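Local coordinates for oligopeptide-binding protein AppA (Bacillus subtilis, PDB 1XOC) that binds oligopeptides and hands them to an ABC transporter of the cell membrane, serving peptide uptake, sporulation and genetic competence, at residues G95-A100 and G133-L138; V104-V109 and T156-K161. One frame throughout, in Å; residues are numbered along the deposited sequence. Where two conformers were deposited one is given.

How the contacts relate
Both contacts use helix 100-108, contact 1 at its start and contact 2 along its body, and together they illustrate how chemistry follows place in a fold. Contact 1 is partly buried, its centre about 29 Å from the centre of the chain, and it relies on polar bonds between a helix start and a hairpin turn. Contact 2, about 21 Å from that centre, is buried and larger; side-chain packing does most of the work around one direct hydrogen bond and one water bridge. The two meet where Val-137 CG2 touches Val-104 CG2 at 3.8 Å and where Leu-98 CD1 packs on Ile-158 CG2.

Contact 1 of 2, residues G95-A100 and G133-L138; sequences GKELTA and GDYEVL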
# COMPACT_ATOMS: atom_id res chain seq x y z
N GLY A 95 -12.16 -13.77 24.49
CA GLY A 95 -13.51 -14.18 24.87
C GLY A 95 -14.48 -13.07 25.23
O GLY A 95 -15.65 -13.33 25.51
N LYS A 96 -13.99 -11.84 25.21
CA LYS A 96 -14.81 -10.69 25.59
C LYS A 96 -15.54 -10.08 24.42
O LYS A 96 -15.05 -10.03 23.30
CB LYS A 96 -13.95 -9.65 26.29
CG LYS A 96 -13.74 -10.00 27.74
CD LYS A 96 -12.35 -9.66 28.23
CE LYS A 96 -12.23 -9.82 29.72
NZ LYS A 96 -12.55 -8.56 30.46
N GLU A 97 -16.74 -9.59 24.71
CA GLU A 97 -17.62 -9.09 23.68
C GLU A 97 -17.11 -7.78 23.12
O GLU A 97 -16.70 -6.89 23.87
CB GLU A 97 -19.01 -8.85 24.28
CG GLU A 97 -20.08 -8.24 23.35
CD GLU A 97 -21.01 -9.27 22.77
OE1 GLU A 97 -20.55 -10.43 22.67
OE2 GLU A 97 -22.17 -8.93 22.41
N LEU A 98 -17.15 -7.65 21.79
CA LEU A 98 -16.82 -6.39 21.11
C LEU A 98 -18.06 -5.52 21.16
O LEU A 98 -19.17 -5.97 20.82
CB LEU A 98 -16.40 -6.66 19.67
CG LEU A 98 -15.90 -5.49 18.80
CD1 LEU A 98 -15.00 -5.99 17.70
CD2 LEU A 98 -17.06 -4.68 18.21
N THR A 99 -17.90 -4.25 21.56
CA THR A 99 -19.05 -3.37 21.65
C THR A 99 -18.74 -2.00 21.09
O THR A 99 -17.63 -1.75 20.62
CB THR A 99 -19.50 -3.20 23.11
OG1 THR A 99 -18.52 -2.41 23.80
CG2 THR A 99 -19.69 -4.56 23.82
N ALA A 100 -19.72 -1.10 21.10
CA ALA A 100 -19.52 0.30 20.66
C ALA A 100 -18.35 0.96 21.34
O ALA A 100 -17.72 1.81 20.72
CB ALA A 100 -20.73 1.12 20.95
N GLY A 133 -25.34 3.62 22.08
CA GLY A 133 -25.92 2.44 22.69
C GLY A 133 -24.84 1.41 22.76
O GLY A 133 -23.74 1.64 22.25
N ASP A 134 -25.11 0.27 23.39
CA ASP A 134 -24.08 -0.75 23.51
C ASP A 134 -23.51 -1.21 22.16
O ASP A 134 -22.35 -1.61 22.09
CB ASP A 134 -24.57 -1.97 24.29
CG ASP A 134 -24.85 -1.67 25.75
OD1 ASP A 134 -24.28 -0.69 26.29
OD2 ASP A 134 -25.63 -2.43 26.33
N TYR A 135 -24.31 -1.16 21.12
CA TYR A 135 -23.91 -1.60 19.79
C TYR A 135 -24.14 -0.53 18.73
O TYR A 135 -24.32 -0.85 17.57
CB TYR A 135 -24.65 -2.88 19.44
CG TYR A 135 -24.33 -3.97 20.43
CD1 TYR A 135 -23.19 -4.74 20.29
CD2 TYR A 135 -25.17 -4.21 21.51
CE1 TYR A 135 -22.88 -5.73 21.20
CE2 TYR A 135 -24.87 -5.22 22.43
CZ TYR A 135 -23.72 -5.97 22.25
OH TYR A 135 -23.45 -6.97 23.17
N GLU A 136 -24.11 0.73 19.11
CA GLU A 136 -24.42 1.79 18.16
C GLU A 136 -23.51 2.99 18.31
O GLU A 136 -23.29 3.47 19.42
CB GLU A 136 -25.84 2.25 18.27
CG GLU A 136 -26.34 3.19 17.18
CD GLU A 136 -27.84 3.11 17.00
OE1 GLU A 136 -28.53 2.79 18.01
OE2 GLU A 136 -28.34 3.38 15.86
N VAL A 137 -23.01 3.48 17.17
CA VAL A 137 -22.09 4.62 17.17
C VAL A 137 -22.48 5.64 16.12
O VAL A 137 -22.90 5.28 15.03
CB VAL A 137 -20.66 4.14 16.86
CG1 VAL A 137 -19.71 5.28 16.68
CG2 VAL A 137 -20.16 3.26 17.98
N LEU A 138 -22.34 6.92 16.44
CA LEU A 138 -22.60 8.00 15.48
C LEU A 138 -21.28 8.69 15.16
O LEU A 138 -20.61 9.19 16.06
CB LEU A 138 -23.58 9.04 16.04
CG LEU A 138 -23.90 10.19 15.09
CD1 LEU A 138 -24.83 9.76 13.93
CD2 LEU A 138 -24.54 11.33 15.87
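Glu-97 and Tyr-135 meet because the glutamate has CG anti to its backbone N and a chain bent at chi2 (99°), while the tyrosine has CG anti to its own carbonyl carbon. The two side chains cross at about a right angle, with the carboxylate and ring planes 79° apart. Tyr-135 OH donates to Glu-97 OE2 across a very short 2.5 Å, and this oxygen lies at the ring edge, near the ring plane. The carboxylate has further partners: OE2 is also hydrogen-bonded to Gly-89 N, and OE1 forms a salt bridge with Lys-91, a pairing that would be expected to favour the charged form of the acid. Tyr-135 belongs to a type I turn from Gly-133 to Glu-136, which makes a tight beta hairpin of strands 126-133 and 136-141 in the antiparallel sheet. Against this hairpin the helix 100-108 begins, with Thr-99 at the N-cap and its OG1 bonded to Asp-101 N. The N-H of the next residue finds its partner across the contact: Ala-100 N donates to Asp-134 O at 2.9 Å in a nearly straight bond (171° at the hydrogen), so a first-turn N-H that has no acceptor within the helix is satisfied by the hairpin. Thr-99 CB rests against that same Asp-134 O at 3.4 Å. Ala-100 CB, pointing toward the turn, lies 3.3 Å from Gly-133 O and also meets Val-137 CG2 at 3.7 Å, where the polar turn gives way to apolar packing. Val-137 also packs on Val-103 of the helix and on Val-129 of strand 126-133.

Contact 2 of 2, residues V104-V109 and T156-K161; sequences VFTYSV and TAILPK
The backbones run closest at Thr-106 and Leu-159, whose CA atoms are 5.9 Å apart, with Phe-105 of helix 100-108 facing Lys-161 and Tyr-107 facing Thr-156 of the irregular 156-161 segment. Between the backbones stands Thr-106, whose OG1 lies beside its own backbone N and receives Leu-159 N at 2.9 Å with a 163° angle at the hydrogen. That OG1 is also bonded to Asp-102 O, one turn back, so two bonds grip the buried hydroxyl. CG2, anti to the backbone N, meets an earlier part of the same segment, Ala-157 O at 3.3 Å and Thr-156 CG2. The latter methyl also sits over one face of the Tyr-107 ring, offset toward the rim, in a CH-pi contact of 3.8 Å to the centroid. Ile-158 CD1 meets the same ring at its edge, 3.9 Å from CE1. Tyr-107 OH donates to a water at 2.7 Å, which in turn donates to Thr-156 O. A phenylalanine in place of Tyr-107 would probably leave the water without its hydroxyl donor and break the bridge to Thr-156 O, though the ring contacts could remain. On the other flank, Phe-105 CB and CG pack on Lys-161 CB and CG, while ring atom CE2 touches Leu-159 CB at 4.0 Å. Leu-164 of helix 161-164 meets both Phe-105 and Leu-159, and Lys-161 N is bonded to Asp-102 OD1. Beyond Tyr-107 lies the antiparallel sheet, which supplies Val-129 of strand 126-133 and an edge-to-face ring from Phe-139 of strand 136-141.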
# COMPACT_ATOMS: atom_id res chain seq x y z
N VAL A 104 -15.68 3.36 19.34
CA VAL A 104 -15.48 4.74 19.76
C VAL A 104 -14.01 4.95 20.18
O VAL A 104 -13.39 5.93 19.80
CB VAL A 104 -16.46 5.17 20.89
CG1 VAL A 104 -16.09 6.58 21.39
CG2 VAL A 104 -17.90 5.10 20.39
N PHE A 105 -13.48 4.02 20.96
CA PHE A 105 -12.08 4.09 21.36
C PHE A 105 -11.17 4.17 20.14
O PHE A 105 -10.35 5.05 20.05
CB PHE A 105 -11.73 2.88 22.22
CG PHE A 105 -10.25 2.64 22.35
CD1 PHE A 105 -9.46 3.56 22.96
CD2 PHE A 105 -9.68 1.51 21.84
CE1 PHE A 105 -8.13 3.34 23.06
CE2 PHE A 105 -8.35 1.30 21.94
CZ PHE A 105 -7.58 2.22 22.55
N THR A 106 -11.33 3.23 19.22
CA THR A 106 -10.39 3.09 18.12
C THR A 106 -10.41 4.32 17.23
O THR A 106 -9.35 4.85 16.92
CB THR A 106 -10.70 1.84 17.29
OG1 THR A 106 -10.64 0.67 18.13
CG2 THR A 106 -9.74 1.69 16.16
N TYR A 107 -11.58 4.79 16.84
CA TYR A 107 -11.61 5.92 15.92
C TYR A 107 -11.32 7.26 16.59
O TYR A 107 -10.98 8.24 15.90
CB TYR A 107 -12.98 6.02 15.27
CG TYR A 107 -13.24 5.08 14.12
CD1 TYR A 107 -13.61 3.75 14.33
CD2 TYR A 107 -13.07 5.50 12.80
CE1 TYR A 107 -13.86 2.88 13.25
CE2 TYR A 107 -13.36 4.64 11.72
CZ TYR A 107 -13.73 3.34 11.96
OH TYR A 107 -13.95 2.53 10.88
N SER A 108 -11.39 7.32 17.93
CA SER A 108 -11.05 8.53 18.68
C SER A 108 -9.54 8.74 18.81
O SER A 108 -9.09 9.88 18.99
CB SER A 108 -11.67 8.49 20.08
OG SER A 108 -13.08 8.62 19.96
N VAL A 109 -8.77 7.66 18.69
CA VAL A 109 -7.29 7.75 18.89
C VAL A 109 -6.66 8.76 17.91
O VAL A 109 -5.95 9.65 18.33
CB VAL A 109 -6.62 6.38 18.79
CG1 VAL A 109 -5.09 6.52 18.66
CG2 VAL A 109 -6.96 5.55 20.05
N THR A 156 -9.93 0.58 9.18
CA THR A 156 -9.76 0.76 10.60
C THR A 156 -10.09 -0.51 11.39
O THR A 156 -11.25 -0.85 11.61
CB THR A 156 -10.57 1.93 11.14
OG1 THR A 156 -10.33 3.07 10.31
CG2 THR A 156 -10.20 2.27 12.61
N ALA A 157 -9.02 -1.20 11.80
CA ALA A 157 -9.14 -2.39 12.64
C ALA A 157 -9.63 -2.04 14.01
O ALA A 157 -9.05 -1.17 14.65
CB ALA A 157 -7.79 -3.11 12.76
N ILE A 158 -10.68 -2.74 14.49
CA ILE A 158 -11.28 -2.42 15.78
C ILE A 158 -10.43 -3.04 16.91
O ILE A 158 -10.21 -4.27 16.99
CB ILE A 158 -12.79 -2.86 15.84
CG1 ILE A 158 -13.61 -2.21 14.71
CG2 ILE A 158 -13.35 -2.51 17.17
CD1 ILE A 158 -13.48 -0.74 14.58
N LEU A 159 -10.00 -2.17 17.82
CA LEU A 159 -9.13 -2.57 18.93
C LEU A 159 -9.91 -2.70 20.24
O LEU A 159 -10.92 -2.02 20.44
CB LEU A 159 -8.02 -1.53 19.11
CG LEU A 159 -7.15 -1.22 17.89
CD1 LEU A 159 -6.22 -0.07 18.22
CD2 LEU A 159 -6.35 -2.43 17.47
N PRO A 160 -9.45 -3.55 21.17
CA PRO A 160 -10.11 -3.75 22.44
C PRO A 160 -9.81 -2.67 23.49
O PRO A 160 -8.68 -2.59 24.03
CB PRO A 160 -9.59 -5.12 22.90
CG PRO A 160 -8.27 -5.23 22.27
CD PRO A 160 -8.33 -4.48 20.99
N LYS A 161 -10.81 -1.87 23.82
CA LYS A 161 -10.67 -0.83 24.80
C LYS A 161 -10.32 -1.40 26.17
O LYS A 161 -9.57 -0.79 26.94
CB LYS A 161 -11.93 0.01 24.92
CG LYS A 161 -11.77 1.22 25.81
CD LYS A 161 -13.05 2.03 25.87
CE LYS A 161 -12.88 3.24 26.74
NZ LYS A 161 -14.18 3.99 26.97
O HOH W 1 -13.67 -0.17 10.78